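PDB 1VK8: hypothetical protein TM0486 from Thermotoga maritima, which binds thiamin and is implicated in the response of the cell to oxidative conditions, with a probable part in thiamin biosynthesis or salvage. Local coordinates for residues V23-D28 with A80-L85; I39-S44 with K70-Y75; T17-V22 with P53-V58; E64-V69 with L85-D90. All blocks are in the same frame, centred on the assembly; numbering follows the deposited sequence.

Contact 1: residues V23-D28 with A80-L85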
loop_
_atom_site.group_PDB
_atom_site.type_symbol
_atom_site.label_atom_id
_atom_site.label_comp_id
_atom_site.label_asym_id
_atom_site.label_seq_id
_atom_site.Cartn_x
_atom_site.Cartn_y
_atom_site.Cartn_z
ATOM N N VAL C 23 -9.995 -2.827 -4.524
ATOM C CA VAL C 23 -9.630 -3.511 -5.762
ATOM C C VAL C 23 -10.403 -4.832 -5.840
ATOM O O VAL C 23 -9.984 -5.837 -5.267
ATOM C CB VAL C 23 -8.112 -3.785 -5.870
ATOM C CG1 VAL C 23 -7.782 -4.238 -7.315
ATOM C CG2 VAL C 23 -7.297 -2.557 -5.440
ATOM N N PRO C 24 -11.527 -4.842 -6.549
ATOM C CA PRO C 24 -12.366 -6.038 -6.647
ATOM C C PRO C 24 -11.849 -7.088 -7.609
ATOM O O PRO C 24 -11.287 -6.761 -8.639
ATOM C CB PRO C 24 -13.705 -5.484 -7.159
ATOM C CG PRO C 24 -13.358 -4.276 -7.863
ATOM C CD PRO C 24 -12.113 -3.721 -7.300
ATOM N N ALA C 25 -12.070 -8.347 -7.272
ATOM C CA ALA C 25 -11.669 -9.458 -8.137
ATOM C C ALA C 25 -12.830 -9.716 -9.059
ATOM O O ALA C 25 -13.597 -10.635 -8.864
ATOM C CB ALA C 25 -11.303 -10.719 -7.319
ATOM N N VAL C 26 -12.965 -8.824 -10.038
ATOM C CA VAL C 26 -13.952 -8.917 -11.086
ATOM C C VAL C 26 -13.250 -8.561 -12.401
ATOM O O VAL C 26 -12.193 -7.899 -12.411
ATOM C CB VAL C 26 -15.164 -7.971 -10.808
ATOM C CG1 VAL C 26 -15.858 -8.347 -9.492
ATOM C CG2 VAL C 26 -14.738 -6.505 -10.772
ATOM N N GLU C 27 -13.836 -8.994 -13.508
ATOM C CA GLU C 27 -13.328 -8.629 -14.836
ATOM C C GLU C 27 -13.268 -7.100 -15.004
ATOM O O GLU C 27 -14.101 -6.364 -14.475
ATOM C CB GLU C 27 -14.159 -9.287 -15.964
ATOM C CG GLU C 27 -15.443 -8.559 -16.372
ATOM C CD GLU C 27 -15.587 -8.405 -17.888
ATOM O OE1 GLU C 27 -15.551 -9.437 -18.602
ATOM O OE2 GLU C 27 -15.741 -7.257 -18.372
ATOM N N ASP C 28 -12.244 -6.654 -15.720
ATOM C CA ASP C 28 -11.994 -5.238 -16.021
ATOM C C ASP C 28 -13.235 -4.380 -16.335
ATOM O O ASP C 28 -13.313 -3.225 -15.906
ATOM C CB ASP C 28 -10.986 -5.118 -17.187
ATOM C CG ASP C 28 -10.881 -6.381 -18.026
ATOM O OD1 ASP C 28 -11.895 -6.777 -18.660
ATOM O OD2 ASP C 28 -9.816 -7.031 -18.115
ATOM N N ALA C 80 -19.208 -7.676 -4.929
ATOM C CA ALA C 80 -17.999 -8.410 -5.238
ATOM C C ALA C 80 -17.753 -9.392 -4.104
ATOM O O ALA C 80 -17.631 -9.006 -2.955
ATOM C CB ALA C 80 -16.847 -7.471 -5.377
ATOM N N LYS C 81 -17.682 -10.649 -4.464
ATOM C CA LYS C 81 -17.483 -11.731 -3.520
ATOM C C LYS C 81 -16.045 -11.744 -3.005
ATOM O O LYS C 81 -15.784 -12.352 -1.985
ATOM C CB LYS C 81 -17.753 -13.072 -4.200
ATOM C CG LYS C 81 -19.193 -13.594 -4.067
ATOM C CD LYS C 81 -20.223 -12.562 -4.489
ATOM C CE LYS C 81 -20.943 -11.943 -3.297
ATOM N NZ LYS C 81 -22.013 -10.986 -3.755
ATOM N N ARG C 82 -15.126 -11.140 -3.751
ATOM C CA ARG C 82 -13.732 -11.057 -3.347
ATOM C C ARG C 82 -13.150 -9.706 -3.739
ATOM O O ARG C 82 -13.281 -9.277 -4.876
ATOM C CB ARG C 82 -12.935 -12.154 -4.018
ATOM C CG ARG C 82 -11.443 -12.159 -3.734
ATOM C CD ARG C 82 -11.080 -13.080 -2.635
ATOM N NE ARG C 82 -9.659 -13.248 -2.354
ATOM C CZ ARG C 82 -8.932 -14.323 -2.653
ATOM N NH1 ARG C 82 -9.413 -15.323 -3.361
ATOM N NH2 ARG C 82 -7.685 -14.387 -2.246
ATOM N N PHE C 83 -12.504 -9.048 -2.790
ATOM C CA PHE C 83 -11.861 -7.777 -3.047
ATOM C C PHE C 83 -10.745 -7.531 -2.076
ATOM O O PHE C 83 -10.748 -8.054 -0.958
ATOM C CB PHE C 83 -12.845 -6.588 -3.020
ATOM C CG PHE C 83 -13.633 -6.458 -1.760
ATOM C CD1 PHE C 83 -14.854 -7.093 -1.621
ATOM C CD2 PHE C 83 -13.175 -5.676 -0.717
ATOM C CE1 PHE C 83 -15.600 -6.948 -0.453
ATOM C CE2 PHE C 83 -13.882 -5.559 0.457
ATOM C CZ PHE C 83 -15.113 -6.176 0.588
ATOM N N VAL C 84 -9.771 -6.764 -2.527
ATOM C CA VAL C 84 -8.761 -6.208 -1.670
ATOM C C VAL C 84 -9.255 -4.839 -1.207
ATOM O O VAL C 84 -9.767 -4.039 -1.996
ATOM C CB VAL C 84 -7.411 -6.054 -2.412
ATOM C CG1 VAL C 84 -6.412 -5.240 -1.590
ATOM C CG2 VAL C 84 -6.857 -7.417 -2.796
ATOM N N LEU C 85 -9.109 -4.587 0.082
ATOM C CA LEU C 85 -9.428 -3.314 0.685
ATOM C C LEU C 85 -8.189 -2.830 1.451
ATOM O O LEU C 85 -7.706 -3.496 2.371
ATOM C CB LEU C 85 -10.614 -3.479 1.615
ATOM C CG LEU C 85 -11.025 -2.266 2.447
ATOM C CD1 LEU C 85 -11.514 -1.106 1.602
ATOM C CD2 LEU C 85 -12.083 -2.676 3.468
HETATM O O HOH W 1 -15.385 -11.089 -6.769
#

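Contact 2: residues I39-S44 with K70-Y75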
loop_
_atom_site.group_PDB
_atom_site.type_symbol
_atom_site.label_atom_id
_atom_site.label_comp_id
_atom_site.label_asym_id
_atom_site.label_seq_id
_atom_site.Cartn_x
_atom_site.Cartn_y
_atom_site.Cartn_z
ATOM N N ILE C 39 -17.272 4.620 -3.435
ATOM C CA ILE C 39 -17.183 6.088 -3.338
ATOM C C ILE C 39 -18.487 6.694 -2.855
ATOM O O ILE C 39 -18.474 7.522 -1.958
ATOM C CB ILE C 39 -16.668 6.722 -4.656
ATOM C CG1 ILE C 39 -15.236 6.248 -4.907
ATOM C CG2 ILE C 39 -16.709 8.278 -4.571
ATOM C CD1 ILE C 39 -14.752 6.440 -6.306
ATOM N N GLU C 40 -19.614 6.243 -3.402
ATOM C CA GLU C 40 -20.913 6.698 -2.959
ATOM C C GLU C 40 -21.134 6.417 -1.471
ATOM O O GLU C 40 -21.647 7.266 -0.730
ATOM C CB GLU C 40 -21.981 6.018 -3.815
ATOM C CG GLU C 40 -23.418 6.350 -3.484
ATOM C CD GLU C 40 -24.396 5.695 -4.463
ATOM O OE1 GLU C 40 -24.281 4.462 -4.729
ATOM O OE2 GLU C 40 -25.278 6.420 -4.967
ATOM N N LYS C 41 -20.747 5.231 -1.016
ATOM C CA LYS C 41 -20.887 4.908 0.396
ATOM C C LYS C 41 -19.996 5.817 1.258
ATOM O O LYS C 41 -20.444 6.332 2.284
ATOM C CB LYS C 41 -20.592 3.423 0.655
ATOM C CG LYS C 41 -20.681 3.008 2.112
ATOM C CD LYS C 41 -22.077 3.165 2.684
ATOM C CE LYS C 41 -23.017 2.079 2.252
ATOM N NZ LYS C 41 -24.269 2.087 3.057
ATOM N N ILE C 42 -18.730 5.977 0.883
ATOM C CA ILE C 42 -17.836 6.871 1.632
ATOM C C ILE C 42 -18.414 8.306 1.768
ATOM O O ILE C 42 -18.312 8.927 2.826
ATOM C CB ILE C 42 -16.435 6.879 0.967
ATOM C CG1 ILE C 42 -15.755 5.519 1.147
ATOM C CG2 ILE C 42 -15.553 7.961 1.562
ATOM C CD1 ILE C 42 -14.580 5.300 0.230
ATOM N N SER C 43 -19.057 8.811 0.719
ATOM C CA SER C 43 -19.609 10.181 0.698
ATOM C C SER C 43 -20.788 10.379 1.661
ATOM O O SER C 43 -21.120 11.511 2.014
ATOM C CB SER C 43 -20.035 10.548 -0.715
ATOM O OG SER C 43 -21.287 9.979 -1.055
ATOM N N SER C 44 -21.422 9.273 2.056
ATOM C CA SER C 44 -22.574 9.284 2.962
ATOM C C SER C 44 -22.130 9.412 4.403
ATOM O O SER C 44 -22.961 9.584 5.276
ATOM C CB SER C 44 -23.389 7.981 2.815
ATOM O OG SER C 44 -22.706 6.891 3.433
ATOM N N LYS C 70 -15.791 -1.035 8.651
ATOM C CA LYS C 70 -16.509 -2.302 8.871
ATOM C C LYS C 70 -17.780 -2.380 8.032
ATOM O O LYS C 70 -18.052 -3.392 7.384
ATOM C CB LYS C 70 -16.885 -2.520 10.340
ATOM C CG LYS C 70 -15.766 -2.596 11.338
ATOM C CD LYS C 70 -16.381 -2.765 12.700
ATOM C CE LYS C 70 -15.493 -2.368 13.805
ATOM N NZ LYS C 70 -16.281 -2.439 15.057
ATOM N N GLU C 71 -18.569 -1.317 8.074
ATOM C CA GLU C 71 -19.807 -1.215 7.294
ATOM C C GLU C 71 -19.535 -1.215 5.798
ATOM O O GLU C 71 -20.270 -1.836 5.051
ATOM C CB GLU C 71 -20.588 0.041 7.697
ATOM C CG GLU C 71 -21.134 -0.028 9.119
ATOM C CD GLU C 71 -21.530 1.330 9.691
ATOM O OE1 GLU C 71 -21.440 2.345 8.979
ATOM O OE2 GLU C 71 -21.937 1.376 10.871
ATOM N N LEU C 72 -18.495 -0.506 5.366
ATOM C CA LEU C 72 -18.107 -0.474 3.963
ATOM C C LEU C 72 -17.842 -1.875 3.400
ATOM O O LEU C 72 -18.363 -2.233 2.337
ATOM C CB LEU C 72 -16.872 0.409 3.750
ATOM C CG LEU C 72 -16.347 0.496 2.299
ATOM C CD1 LEU C 72 -17.390 1.102 1.406
ATOM C CD2 LEU C 72 -15.084 1.288 2.264
ATOM N N ALA C 73 -17.055 -2.667 4.116
ATOM C CA ALA C 73 -16.706 -4.022 3.669
ATOM C C ALA C 73 -17.953 -4.895 3.520
ATOM O O ALA C 73 -18.118 -5.603 2.516
ATOM C CB ALA C 73 -15.746 -4.636 4.613
ATOM N N ARG C 74 -18.838 -4.849 4.516
ATOM C CA ARG C 74 -20.069 -5.628 4.469
ATOM C C ARG C 74 -20.901 -5.199 3.299
ATOM O O ARG C 74 -21.492 -6.011 2.631
ATOM C CB ARG C 74 -20.920 -5.432 5.737
ATOM C CG ARG C 74 -20.616 -6.312 6.938
ATOM C CD ARG C 74 -19.450 -7.268 6.810
ATOM N NE ARG C 74 -19.229 -8.006 8.061
ATOM C CZ ARG C 74 -18.102 -8.635 8.392
ATOM N NH1 ARG C 74 -17.064 -8.618 7.575
ATOM N NH2 ARG C 74 -18.007 -9.276 9.555
ATOM N N TYR C 75 -20.979 -3.893 3.087
ATOM C CA TYR C 75 -21.774 -3.322 2.012
ATOM C C TYR C 75 -21.265 -3.808 0.657
ATOM O O TYR C 75 -22.051 -4.180 -0.215
ATOM C CB TYR C 75 -21.696 -1.792 2.093
ATOM C CG TYR C 75 -22.380 -1.085 0.971
ATOM C CD1 TYR C 75 -23.766 -1.143 0.830
ATOM C CD2 TYR C 75 -21.656 -0.344 0.051
ATOM C CE1 TYR C 75 -24.389 -0.496 -0.201
ATOM C CE2 TYR C 75 -22.282 0.315 -0.968
ATOM C CZ TYR C 75 -23.644 0.226 -1.093
ATOM O OH TYR C 75 -24.252 0.880 -2.120
#

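Contact 3: residues T17-V22 with P53-V58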
loop_
_atom_site.group_PDB
_atom_site.type_symbol
_atom_site.label_atom_id
_atom_site.label_comp_id
_atom_site.label_asym_id
_atom_site.label_seq_id
_atom_site.Cartn_x
_atom_site.Cartn_y
_atom_site.Cartn_z
ATOM N N THR C 17 -6.159 11.194 8.697
ATOM C CA THR C 17 -6.573 10.962 7.321
ATOM C C THR C 17 -6.403 9.486 7.042
ATOM O O THR C 17 -5.468 8.845 7.538
ATOM C CB THR C 17 -5.782 11.826 6.284
ATOM O OG1 THR C 17 -4.409 11.398 6.211
ATOM C CG2 THR C 17 -5.713 13.280 6.688
ATOM N N VAL C 18 -7.333 8.951 6.266
ATOM C CA VAL C 18 -7.362 7.548 5.889
ATOM C C VAL C 18 -7.703 7.483 4.416
ATOM O O VAL C 18 -8.791 7.900 3.991
ATOM C CB VAL C 18 -8.431 6.759 6.693
ATOM C CG1 VAL C 18 -8.419 5.291 6.328
ATOM C CG2 VAL C 18 -8.176 6.948 8.225
ATOM N N SER C 19 -6.765 6.969 3.632
ATOM C CA SER C 19 -6.983 6.746 2.225
ATOM C C SER C 19 -7.373 5.311 2.027
ATOM O O SER C 19 -6.756 4.407 2.574
ATOM C CB SER C 19 -5.715 7.121 1.456
ATOM O OG SER C 19 -5.418 8.485 1.725
ATOM N N ILE C 20 -8.433 5.112 1.255
ATOM C CA ILE C 20 -9.099 3.842 1.106
ATOM C C ILE C 20 -9.032 3.471 -0.369
ATOM O O ILE C 20 -9.379 4.281 -1.245
ATOM C CB ILE C 20 -10.569 3.969 1.542
ATOM C CG1 ILE C 20 -10.666 4.383 2.998
ATOM C CG2 ILE C 20 -11.341 2.669 1.295
ATOM C CD1 ILE C 20 -12.046 4.783 3.409
ATOM N N LYS C 21 -8.609 2.239 -0.637
ATOM C CA LYS C 21 -8.563 1.698 -1.989
ATOM C C LYS C 21 -9.276 0.364 -2.004
ATOM O O LYS C 21 -9.017 -0.501 -1.174
ATOM C CB LYS C 21 -7.123 1.518 -2.469
ATOM C CG LYS C 21 -6.970 1.041 -3.885
ATOM C CD LYS C 21 -5.529 0.746 -4.248
ATOM C CE LYS C 21 -5.339 0.572 -5.735
ATOM N NZ LYS C 21 -5.158 1.897 -6.433
ATOM N N VAL C 22 -10.197 0.214 -2.953
ATOM C CA VAL C 22 -10.891 -1.050 -3.163
ATOM C C VAL C 22 -10.463 -1.584 -4.511
ATOM O O VAL C 22 -10.519 -0.881 -5.511
ATOM C CB VAL C 22 -12.412 -0.904 -3.085
ATOM C CG1 VAL C 22 -13.083 -2.253 -3.281
ATOM C CG2 VAL C 22 -12.839 -0.260 -1.739
ATOM N N PRO C 53 -7.027 9.579 -8.077
ATOM C CA PRO C 53 -6.848 8.508 -9.070
ATOM C C PRO C 53 -6.669 7.102 -8.477
ATOM O O PRO C 53 -7.088 6.128 -9.075
ATOM C CB PRO C 53 -5.576 8.925 -9.842
ATOM C CG PRO C 53 -5.156 10.234 -9.343
ATOM C CD PRO C 53 -6.019 10.647 -8.206
ATOM N N SER C 54 -6.093 6.975 -7.298
ATOM C CA SER C 54 -5.752 5.655 -6.785
ATOM C C SER C 54 -6.461 5.247 -5.511
ATOM O O SER C 54 -6.420 4.081 -5.108
ATOM C CB SER C 54 -4.241 5.601 -6.538
ATOM O OG SER C 54 -3.926 6.405 -5.414
ATOM N N ASN C 55 -7.103 6.213 -4.872
ATOM C CA ASN C 55 -7.769 6.001 -3.605
ATOM C C ASN C 55 -8.683 7.172 -3.280
ATOM O O ASN C 55 -8.705 8.167 -3.991
ATOM C CB ASN C 55 -6.743 5.775 -2.475
ATOM C CG ASN C 55 -5.618 6.817 -2.444
ATOM O OD1 ASN C 55 -5.838 7.992 -2.596
ATOM N ND2 ASN C 55 -4.414 6.355 -2.168
ATOM N N THR C 56 -9.455 7.028 -2.216
ATOM C CA THR C 56 -10.283 8.104 -1.679
ATOM C C THR C 56 -9.865 8.341 -0.259
ATOM O O THR C 56 -9.826 7.394 0.529
ATOM C CB THR C 56 -11.733 7.679 -1.707
ATOM O OG1 THR C 56 -12.160 7.516 -3.059
ATOM C CG2 THR C 56 -12.673 8.739 -1.094
ATOM N N THR C 57 -9.531 9.590 0.053
ATOM C CA THR C 57 -9.049 9.990 1.369
ATOM C C THR C 57 -10.137 10.658 2.165
ATOM O O THR C 57 -10.743 11.604 1.691
ATOM C CB THR C 57 -7.882 10.937 1.202
ATOM O OG1 THR C 57 -6.836 10.271 0.486
ATOM C CG2 THR C 57 -7.271 11.305 2.563
ATOM N N VAL C 58 -10.410 10.149 3.351
ATOM C CA VAL C 58 -11.331 10.803 4.300
ATOM C C VAL C 58 -10.538 11.413 5.454
ATOM O O VAL C 58 -9.445 10.954 5.775
ATOM C CB VAL C 58 -12.415 9.839 4.834
ATOM C CG1 VAL C 58 -13.143 9.186 3.652
ATOM C CG2 VAL C 58 -11.814 8.794 5.755
#

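Contact 4: residues E64-V69 with L85-D90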
loop_
_atom_site.group_PDB
_atom_site.type_symbol
_atom_site.label_atom_id
_atom_site.label_comp_id
_atom_site.label_asym_id
_atom_site.label_seq_id
_atom_site.Cartn_x
_atom_site.Cartn_y
_atom_site.Cartn_z
ATOM N N GLU C 64 -14.203 6.205 14.607
ATOM C CA GLU C 64 -15.385 6.316 13.773
ATOM C C GLU C 64 -15.116 5.833 12.351
ATOM O O GLU C 64 -15.914 5.094 11.794
ATOM C CB GLU C 64 -15.864 7.757 13.726
ATOM C CG GLU C 64 -17.239 7.898 13.080
ATOM C CD GLU C 64 -17.752 9.332 13.041
ATOM O OE1 GLU C 64 -17.230 10.217 13.778
ATOM O OE2 GLU C 64 -18.693 9.562 12.254
ATOM N N ILE C 65 -13.996 6.235 11.762
ATOM C CA ILE C 65 -13.623 5.776 10.409
ATOM C C ILE C 65 -13.462 4.241 10.405
ATOM O O ILE C 65 -13.962 3.560 9.511
ATOM C CB ILE C 65 -12.343 6.497 9.881
ATOM C CG1 ILE C 65 -12.568 7.978 9.628
ATOM C CG2 ILE C 65 -11.872 5.870 8.557
ATOM C CD1 ILE C 65 -11.211 8.784 9.581
HETATM N N MSE C 66 -12.804 3.686 11.418
HETATM C CA MSE C 66 -12.626 2.221 11.484
HETATM C C MSE C 66 -13.988 1.519 11.504
HETATM O O MSE C 66 -14.198 0.549 10.809
HETATM C CB MSE C 66 -11.776 1.815 12.688
HETATM C CG MSE C 66 -10.356 2.292 12.639
HETATM SE SE MSE C 66 -9.423 1.765 10.936
HETATM C CE MSE C 66 -9.417 3.471 10.018
ATOM N N ASP C 67 -14.948 2.059 12.262
ATOM C CA ASP C 67 -16.299 1.520 12.281
ATOM C C ASP C 67 -17.010 1.662 10.943
ATOM O O ASP C 67 -17.771 0.782 10.542
ATOM C CB ASP C 67 -17.133 2.212 13.372
ATOM C CG ASP C 67 -16.745 1.781 14.793
ATOM O OD1 ASP C 67 -16.090 0.729 14.983
ATOM O OD2 ASP C 67 -17.055 2.470 15.785
ATOM N N ARG C 68 -16.791 2.777 10.252
ATOM C CA ARG C 68 -17.348 2.953 8.920
ATOM C C ARG C 68 -16.744 1.986 7.922
ATOM O O ARG C 68 -17.427 1.511 7.016
ATOM C CB ARG C 68 -17.163 4.396 8.426
ATOM C CG ARG C 68 -17.940 5.408 9.219
ATOM C CD ARG C 68 -19.395 5.196 9.187
ATOM N NE ARG C 68 -20.096 6.461 9.365
ATOM C CZ ARG C 68 -21.385 6.615 9.132
ATOM N NH1 ARG C 68 -22.130 5.587 8.754
ATOM N NH2 ARG C 68 -21.951 7.792 9.306
ATOM N N VAL C 69 -15.467 1.683 8.098
ATOM C CA VAL C 69 -14.797 0.726 7.233
ATOM C C VAL C 69 -15.419 -0.661 7.422
ATOM O O VAL C 69 -15.596 -1.371 6.456
ATOM C CB VAL C 69 -13.264 0.737 7.448
ATOM C CG1 VAL C 69 -12.617 -0.443 6.776
ATOM C CG2 VAL C 69 -12.679 2.052 6.947
ATOM N N LEU C 85 -9.109 -4.587 0.082
ATOM C CA LEU C 85 -9.428 -3.314 0.685
ATOM C C LEU C 85 -8.189 -2.830 1.451
ATOM O O LEU C 85 -7.706 -3.496 2.371
ATOM C CB LEU C 85 -10.614 -3.479 1.615
ATOM C CG LEU C 85 -11.025 -2.266 2.447
ATOM C CD1 LEU C 85 -11.514 -1.106 1.602
ATOM C CD2 LEU C 85 -12.083 -2.676 3.468
ATOM N N GLN C 86 -7.675 -1.677 1.057
ATOM C CA GLN C 86 -6.453 -1.130 1.617
ATOM C C GLN C 86 -6.724 0.200 2.266
ATOM O O GLN C 86 -7.425 1.048 1.697
ATOM C CB GLN C 86 -5.366 -1.004 0.551
ATOM C CG GLN C 86 -4.931 -2.351 0.006
ATOM C CD GLN C 86 -3.904 -2.256 -1.090
ATOM O OE1 GLN C 86 -3.803 -1.228 -1.738
ATOM N NE2 GLN C 86 -3.172 -3.333 -1.324
ATOM N N LEU C 87 -6.226 0.350 3.490
ATOM C CA LEU C 87 -6.280 1.600 4.243
ATOM C C LEU C 87 -4.862 2.102 4.503
ATOM O O LEU C 87 -3.982 1.341 4.943
ATOM C CB LEU C 87 -6.939 1.384 5.592
ATOM C CG LEU C 87 -8.307 0.715 5.686
ATOM C CD1 LEU C 87 -8.787 0.851 7.123
ATOM C CD2 LEU C 87 -9.302 1.292 4.744
ATOM N N ASP C 88 -4.645 3.392 4.257
ATOM C CA ASP C 88 -3.371 4.049 4.539
ATOM C C ASP C 88 -3.699 5.199 5.489
ATOM O O ASP C 88 -4.241 6.244 5.099
ATOM C CB ASP C 88 -2.742 4.474 3.195
ATOM C CG ASP C 88 -1.548 5.399 3.333
ATOM O OD1 ASP C 88 -0.861 5.292 4.344
ATOM O OD2 ASP C 88 -1.190 6.223 2.435
ATOM N N ILE C 89 -3.395 4.984 6.764
ATOM C CA ILE C 89 -3.786 5.904 7.841
ATOM C C ILE C 89 -2.594 6.767 8.227
ATOM O O ILE C 89 -1.541 6.240 8.515
ATOM C CB ILE C 89 -4.257 5.114 9.077
ATOM C CG1 ILE C 89 -5.429 4.189 8.723
ATOM C CG2 ILE C 89 -4.614 6.075 10.243
ATOM C CD1 ILE C 89 -5.447 2.974 9.542
ATOM N N ASP C 90 -2.758 8.092 8.221
ATOM C CA ASP C 90 -1.738 8.986 8.732
ATOM C C ASP C 90 -2.192 9.361 10.143
ATOM O O ASP C 90 -3.190 10.044 10.333
ATOM C CB ASP C 90 -1.624 10.242 7.857
ATOM C CG ASP C 90 -0.423 11.107 8.229
ATOM O OD1 ASP C 90 0.337 10.744 9.145
ATOM O OD2 ASP C 90 -0.185 12.177 7.654
#

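Contact 1: residues V23-D28 with A80-L85
Three backbone hydrogen bonds tie V23 and A25 to V84 and R82, where the end of strand 16-24 runs antiparallel to the start of strand 82-92. V23 and V84 exchange two: V23 N to V84 O at 2.8 Å, nearly straight at 174°, and V84 N to V23 O at 2.9 Å, with the donor lying above the carbonyl plane. Two residues on, past the non-hydrogen-bonded pair of P24 and F83, A25 N reaches R82 O at 2.8 Å. A25 is also the centre of an inverse gamma turn, and the bond therefore falls where the chain leaves the strand. A water completes the pairing of A25 and R82, lying 2.8 Å from A25 O and 3.0 Å from R82 N.

The apolar contacts divide between the two faces of the sheet. On one, V23 CB meets V84 CB at 4.2 Å; on the other, P24 CB lies 4.1 Å from A80 CB, with V34 and I35 of helix 31-43 packed on the proline. R82 serves two partners. Its CG, anti to the backbone N (chi1 178°), rests against A25 CB at 3.9 Å, while its guanidinium leads away to a salt bridge with D90 of the third subunit. The chemistry thus implies a division of labour: main-chain polar atoms and small apolar groups join the two strands within the chain, and the long charged group is spent on the assembly.

Contact 2: residues I39-S44 with K70-Y75
L72 is the first residue of segment 70-75 to meet the other helix, and both of its branches take part. CD1 lies 3.9 Å from K41 CG, the leucine and the aliphatic part of the lysine sliding past each other in opposite directions. CD2 faces more deeply buried company, 4.4 Å from I42 CG1, and I20 of the underlying sheet touches both L72 and I42. The two segments run roughly antiparallel, at 148° with their axes 10.6 Å apart, as the paired helices on one face of a ferredoxin-like alpha-beta sandwich do. Next in sequence, A73 and R74 turn to F62 of the third subunit. Y75, a turn after L72, brings its ring across to K41. The lysine chain, bent at its second and third torsions, sets CE above the middle of one ring face, 3.4 Å from the centroid and 9° off the normal, a close CH-pi contact. NZ follows over the same face at 4.2 Å from the Y75 ring centroid, a cation-pi interaction. F79 meets the Y75 ring edge-to-face. At the phenol end, Y75 OH comes within 4.4 Å of E40 OE1, whose charge is paired with R37.

Contact 3: residues T17-V22 with P53-V58
V18 and I20 pair with V58 and T56 in a buried antiparallel ladder that joins strand 16-24 to strand 56-60 in the interior of the four-stranded sheet. Each pair exchanges two backbone hydrogen bonds, as in V58 N to V18 O at 2.8 Å and I20 N to T56 O at 2.8 Å. Their side chains lie on the helix-bearing face, where I42 covers T56 and V58, and I65 covers V18 and V58. T56 OG1 also bonds an unidentified bound molecule, which may mark a pocket.

On the opposite face, at the non-hydrogen-bonded pair between these rungs, S19 OG and T57 OG1 share a short hydrogen bond of 2.6 Å. Both hydroxyls stand anti to their own carbonyl carbons (chi1 -59° and -60°), which turns them to one another.

Past the ladder, K21 stretches its chain alongside S54 O, its CG 3.3 Å from that oxygen, and then bends at chi4 (84°) to bring NZ back to it at 2.8 Å, in the carbonyl plane and on a lone pair. D88 of the fourth subunit forms a salt bridge with the same amine. A methionine in place of K21 would probably leave S54 O without this donor and D88 of the fourth subunit without its positive mate. The chemistry implies a two-sided sheet, largely apolar beneath the helices and polar where subunits meet.

Contact 4: residues E64-V69 with L85-D90
V69 and L87 meet tip to tip in the buried layer between helix 62-76 and strand 82-92, and the packing is best read as a row of side-chain ends, some forked, that meet or slide past one another. The strand offers three bumps, L85, L87 and I89, all on the face turned to the helix; the helix offers two, V69 and the selenomethionine modelled at M66. L87 fills the hollow between those two. Its CD1 lies 4.1 Å from V69 CG1 and 4.0 Å from M66 SE, while its CD2 turns to V69 CG2 at 4.1 Å.

The valine fork in turn sits over the dip between two leucines, since CG1, anti to the backbone N (chi1 168°), also touches L85 CD2 at 4.0 Å. An alanine in place of V69 would probably open a gap between helix and strand, with L85 CD2 losing its methyl neighbour and L87 freer to turn.

At the other end, M66 is bent at chi2 and chi3, and CE comes down between L87 and I89, 4.0 Å from L87 CD1 and 4.0 Å from I89 CD1. M66 slides past L87 but meets I89 tip to tip.

Beyond the strand, the sheet continues into a strand of the third subunit, where L87 packs on L87 of the third subunit. Helix and strand run antiparallel, at 174° with axes 11.7 Å apart, as the second helix and last strand of a ferredoxin-like fold do, closing a split beta-alpha-beta crossover.

Overall arrangement
The four contacts illustrate how chemistry follows position in a ferredoxin-like subunit. Contacts 1 and 3 are both strand pairings on strand 16-24, one with each of its neighbours, and both rest on backbone hydrogen bonds; contact 3 lies near the chain's centre, contact 1 farther out, at the end of the sheet. Contacts 2 and 4 share helix 62-76 and contain no hydrogen bonds between their segments. Contact 4 is wholly buried and apolar, whereas contact 2 is partly buried and ends in a lysine over an aromatic face. Contacts 1 and 4 lie on the same strand 82-92, their ranges overlapping at L85, which takes part across contact 4 alone, and contacts 2 and 3 meet where I42 packs on V58.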